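PDB 3MTK: diguanylate cyclase/phosphodiesterase from Caldicellulosiruptor saccharolyticus, which probably hydrolyses cyclic di-GMP as part of a longer protein, of which this chain is the GGDEF domain. Local coordinates for residues V52-G55 / Y56-D60; A147-K150 / A151-G155. One frame throughout, in Å; residues are numbered along the deposited sequence.

From the N terminus the chain runs through helices 3-8 and 18-30 and strand 37-44 into helix 47-54. Contact 1 (52-55 with 56-60) closes the short turn where that helix hands over to helix 56-74. Strands 79-84 and 87-93, helix 97-108, the small hairpin 112-114/117-119 and strand 123-129 follow, and contact 2 (147-150 with 151-155) then forms the last turns of helix 137-154. The two contacts come in series, neither crossing nor enclosing the other, with centres about 26 Å apart. Contact 1 joins two helices beside the hairpin; contact 2 packs a helix end against strands 37-44, 123-129 and 159-163.

Contact 1. Residues V52-G55 / Y56-D60; sequences VTYG and YDLVD
A helix-to-helix turn at Gly55, in the GGDEF domain, brings Tyr54 and Leu58 together where helix 47-54 gives way to helix 56-74. Gly55 is the turn residue. Its positive phi (90°) takes the chain out of the first helix, and in this conformation a side chain would press on the carbonyl O of Tyr54. The same glycine is the N-cap residue of helix 56-74. Its carbonyl accepts the first-turn hydrogen bond from Val59, N to Gly55 O being 3.3 Å, almost straight at 169° and lying in the carbonyl plane.

Across the bend the side-chain contact is apolar. Tyr54 CB lies 3.8 Å from Leu58 CG. Leu58 CB also sits 3.4 Å from Tyr54 O, so the leucine packs against both the base of the tyrosine and its backbone carbonyl. A chi1 of -166°, which sets CG opposite the backbone N, turns the Leu58 branch toward Tyr54, and CD1 approaches Tyr54 CB at 4.0 Å. The tyrosine ring itself leads away from the second helix; Thr53 CG2 sits over the centre of one face, 4.1 Å above the plane. Leu58 also touches Asn117 and Ile119, tying the turn to strand 117-119 of the small hairpin.

On another side of the new helix, Tyr56 leans on Asn51, and buried Val59 packs against Leu47, Leu50 and Asn51 of the preceding helix. Side chains as well as the backbone bond thus join the two helices. Val59 contributes in both ways: its CG2, anti to its own carbonyl carbon and beside the backbone N, comes within 3.3 Å of Gly55 O, the oxygen that its N-H grips.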
loop_
_atom_site.group_PDB
_atom_site.type_symbol
_atom_site.label_atom_id
_atom_site.label_comp_id
_atom_site.label_asym_id
_atom_site.label_seq_id
_atom_site.Cartn_x
_atom_site.Cartn_y
_atom_site.Cartn_z
ATOM N N VAL A 52 0.979 -19.937 -8.424
ATOM C CA VAL A 52 0.653 -21.271 -8.883
ATOM C C VAL A 52 0.167 -21.251 -10.337
ATOM O O VAL A 52 0.602 -22.060 -11.152
ATOM C CB VAL A 52 -0.432 -21.890 -7.975
ATOM C CG1 VAL A 52 -0.999 -23.161 -8.601
ATOM C CG2 VAL A 52 0.169 -22.190 -6.603
ATOM N N THR A 53 -0.719 -20.313 -10.658
ATOM C CA THR A 53 -1.270 -20.211 -12.006
ATOM C C THR A 53 -0.323 -19.695 -13.083
ATOM O O THR A 53 -0.313 -20.224 -14.194
ATOM C CB THR A 53 -2.504 -19.309 -12.041
ATOM O OG1 THR A 53 -3.476 -19.780 -11.101
ATOM C CG2 THR A 53 -3.112 -19.309 -13.433
ATOM N N TYR A 54 0.468 -18.672 -12.775
ATOM C CA TYR A 54 1.364 -18.103 -13.776
ATOM C C TYR A 54 2.859 -18.323 -13.551
ATOM O O TYR A 54 3.669 -17.980 -14.415
ATOM C CB TYR A 54 1.130 -16.593 -13.886
ATOM C CG TYR A 54 -0.251 -16.174 -14.328
ATOM C CD1 TYR A 54 -0.662 -16.326 -15.657
ATOM C CD2 TYR A 54 -1.145 -15.602 -13.426
ATOM C CE1 TYR A 54 -1.930 -15.915 -16.069
ATOM C CE2 TYR A 54 -2.413 -15.191 -13.829
ATOM C CZ TYR A 54 -2.799 -15.351 -15.148
ATOM O OH TYR A 54 -4.058 -14.955 -15.536
ATOM N N GLY A 55 3.232 -18.873 -12.402
ATOM C CA GLY A 55 4.644 -19.066 -12.107
ATOM C C GLY A 55 5.210 -17.844 -11.392
ATOM O O GLY A 55 4.741 -16.723 -11.587
ATOM N N TYR A 56 6.228 -18.052 -10.563
ATOM C CA TYR A 56 6.835 -16.961 -9.805
ATOM C C TYR A 56 7.459 -15.829 -10.606
ATOM O O TYR A 56 7.381 -14.672 -10.192
ATOM C CB TYR A 56 7.886 -17.502 -8.837
ATOM C CG TYR A 56 7.302 -18.354 -7.741
ATOM C CD1 TYR A 56 6.902 -19.662 -7.990
ATOM C CD2 TYR A 56 7.108 -17.838 -6.463
ATOM C CE1 TYR A 56 6.323 -20.435 -6.998
ATOM C CE2 TYR A 56 6.524 -18.606 -5.461
ATOM C CZ TYR A 56 6.138 -19.904 -5.737
ATOM O OH TYR A 56 5.583 -20.682 -4.749
ATOM N N ASP A 57 8.085 -16.128 -11.736
ATOM C CA ASP A 57 8.691 -15.045 -12.493
ATOM C C ASP A 57 7.668 -14.074 -13.032
ATOM O O ASP A 57 7.846 -12.857 -12.958
ATOM C CB ASP A 57 9.559 -15.584 -13.622
ATOM C CG ASP A 57 10.888 -16.115 -13.119
ATOM O OD1 ASP A 57 11.505 -15.452 -12.257
ATOM O OD2 ASP A 57 11.316 -17.188 -13.590
ATOM N N LEU A 58 6.584 -14.607 -13.567
ATOM C CA LEU A 58 5.537 -13.765 -14.100
ATOM C C LEU A 58 5.008 -12.859 -12.975
ATOM O O LEU A 58 4.898 -11.639 -13.140
ATOM C CB LEU A 58 4.413 -14.648 -14.653
ATOM C CG LEU A 58 3.339 -14.025 -15.551
ATOM C CD1 LEU A 58 2.532 -12.998 -14.763
ATOM C CD2 LEU A 58 4.001 -13.394 -16.764
ATOM N N VAL A 59 4.702 -13.468 -11.831
ATOM C CA VAL A 59 4.157 -12.749 -10.687
ATOM C C VAL A 59 5.070 -11.678 -10.102
ATOM O O VAL A 59 4.587 -10.685 -9.557
ATOM C CB VAL A 59 3.769 -13.718 -9.566
ATOM C CG1 VAL A 59 3.281 -12.948 -8.358
ATOM C CG2 VAL A 59 2.698 -14.658 -10.061
ATOM N N ASP A 60 6.380 -11.880 -10.185
ATOM C CA ASP A 60 7.285 -10.866 -9.668
ATOM C C ASP A 60 7.218 -9.666 -10.603
ATOM O O ASP A 60 7.335 -8.518 -10.170
ATOM C CB ASP A 60 8.708 -11.413 -9.549
ATOM C CG ASP A 60 8.854 -12.398 -8.389
ATOM O OD1 ASP A 60 8.289 -12.133 -7.306
ATOM O OD2 ASP A 60 9.535 -13.432 -8.546
#

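Contact 2. Residues A147-K150 / A151-G155; sequences ALIK and AKEEG
Glu153 folds back over Ile149 and Lys150 near the C-terminal end of helix 137-154, which lies on the central sheet of the GGDEF domain, in the last turns before Gly155 leaves the helical conformation. From its CB, which lies 3.7 Å from Lys150 O, the chain turns beside the backbone N (chi1 -45°). This brings CG close over the preceding turn, 3.0 Å from Ile149 O. Beyond CG the chain is extended: CD is 4.1 Å from Lys150 CA, and OE1 reaches 3.9 Å from Lys150 CD. OE2 lies 4.3 Å from the Ile149 CG2 methyl. Glu153 and Lys150 therefore run side by side in the same direction, the lysine bent at chi2.

Beneath them the backbone keeps the helical pattern, Glu153 N giving its hydrogen to Ile149 O at 3.2 Å. The buried face is lined by Ala147, Leu148 and Ala151, which pack on strands 159-163, 123-129 and 37-44; a salt bridge from Lys152 NZ to Glu43 OE2 links the helix end to strand 37-44.

Lys150 and Glu153 form an i, i+3 pair of opposite charges whose charged ends do not touch, NZ and OE1 being 4.8 Å apart. Their attraction is therefore probably that of neighbouring opposite charges without direct contact.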
loop_
_atom_site.group_PDB
_atom_site.type_symbol
_atom_site.label_atom_id
_atom_site.label_comp_id
_atom_site.label_asym_id
_atom_site.label_seq_id
_atom_site.Cartn_x
_atom_site.Cartn_y
_atom_site.Cartn_z
ATOM N N ALA A 147 -7.641 -2.104 10.024
ATOM C CA ALA A 147 -8.531 -1.608 8.984
ATOM C C ALA A 147 -8.510 -2.550 7.778
ATOM O O ALA A 147 -9.545 -2.838 7.173
ATOM C CB ALA A 147 -8.097 -0.209 8.564
ATOM N N LEU A 148 -7.322 -3.029 7.432
ATOM C CA LEU A 148 -7.173 -3.929 6.299
ATOM C C LEU A 148 -7.949 -5.219 6.581
ATOM O O LEU A 148 -8.654 -5.741 5.716
ATOM C CB LEU A 148 -5.689 -4.208 6.077
ATOM C CG LEU A 148 -5.295 -4.926 4.801
ATOM C CD1 LEU A 148 -5.977 -4.288 3.585
ATOM C CD2 LEU A 148 -3.770 -4.870 4.687
ATOM N N ILE A 149 -7.831 -5.712 7.808
ATOM C CA ILE A 149 -8.543 -6.915 8.211
ATOM C C ILE A 149 -10.053 -6.666 8.074
ATOM O O ILE A 149 -10.776 -7.462 7.475
ATOM C CB ILE A 149 -8.199 -7.285 9.677
ATOM C CG1 ILE A 149 -6.699 -7.581 9.793
ATOM C CG2 ILE A 149 -9.018 -8.487 10.128
ATOM C CD1 ILE A 149 -6.201 -7.821 11.208
ATOM N N LYS A 150 -10.522 -5.550 8.614
ATOM C CA LYS A 150 -11.943 -5.217 8.549
ATOM C C LYS A 150 -12.418 -5.117 7.105
ATOM O O LYS A 150 -13.569 -5.438 6.793
ATOM C CB LYS A 150 -12.207 -3.883 9.257
ATOM C CG LYS A 150 -11.744 -3.833 10.708
ATOM C CD LYS A 150 -12.551 -4.774 11.602
ATOM C CE LYS A 150 -12.150 -4.631 13.069
ATOM N NZ LYS A 150 -12.856 -5.602 13.965
ATOM N N ALA A 151 -11.527 -4.666 6.228
ATOM C CA ALA A 151 -11.863 -4.497 4.823
ATOM C C ALA A 151 -12.007 -5.834 4.110
ATOM O O ALA A 151 -12.882 -5.999 3.256
ATOM C CB ALA A 151 -10.801 -3.630 4.124
ATOM N N LYS A 152 -11.152 -6.789 4.452
ATOM C CA LYS A 152 -11.225 -8.086 3.802
ATOM C C LYS A 152 -12.459 -8.874 4.243
ATOM O O LYS A 152 -12.993 -9.673 3.478
ATOM C CB LYS A 152 -9.943 -8.872 4.054
ATOM C CG LYS A 152 -8.712 -8.205 3.451
ATOM C CD LYS A 152 -7.488 -9.125 3.447
ATOM C CE LYS A 152 -7.052 -9.491 4.854
ATOM N NZ LYS A 152 -5.841 -10.350 4.847
ATOM N N GLU A 153 -12.924 -8.636 5.467
ATOM C CA GLU A 153 -14.117 -9.317 5.961
ATOM C C GLU A 153 -15.279 -8.782 5.136
ATOM O O GLU A 153 -16.221 -9.501 4.807
ATOM C CB GLU A 153 -14.395 -8.975 7.426
ATOM C CG GLU A 153 -13.217 -9.013 8.355
ATOM C CD GLU A 153 -13.628 -8.757 9.797
ATOM O OE1 GLU A 153 -14.436 -7.831 10.030
ATOM O OE2 GLU A 153 -13.144 -9.476 10.696
ATOM N N GLU A 154 -15.202 -7.493 4.832
ATOM C CA GLU A 154 -16.226 -6.808 4.060
ATOM C C GLU A 154 -16.264 -7.362 2.637
ATOM O O GLU A 154 -17.305 -7.359 1.985
ATOM C CB GLU A 154 -15.921 -5.313 4.032
ATOM C CG GLU A 154 -17.144 -4.434 3.974
ATOM C CD GLU A 154 -17.911 -4.452 5.277
ATOM O OE1 GLU A 154 -17.345 -4.009 6.302
ATOM O OE2 GLU A 154 -19.073 -4.911 5.281
ATOM N N GLY A 155 -15.123 -7.833 2.154
ATOM C CA GLY A 155 -15.069 -8.386 0.812
ATOM C C GLY A 155 -13.912 -7.854 -0.012
ATOM O O GLY A 155 -13.171 -6.977 0.433
#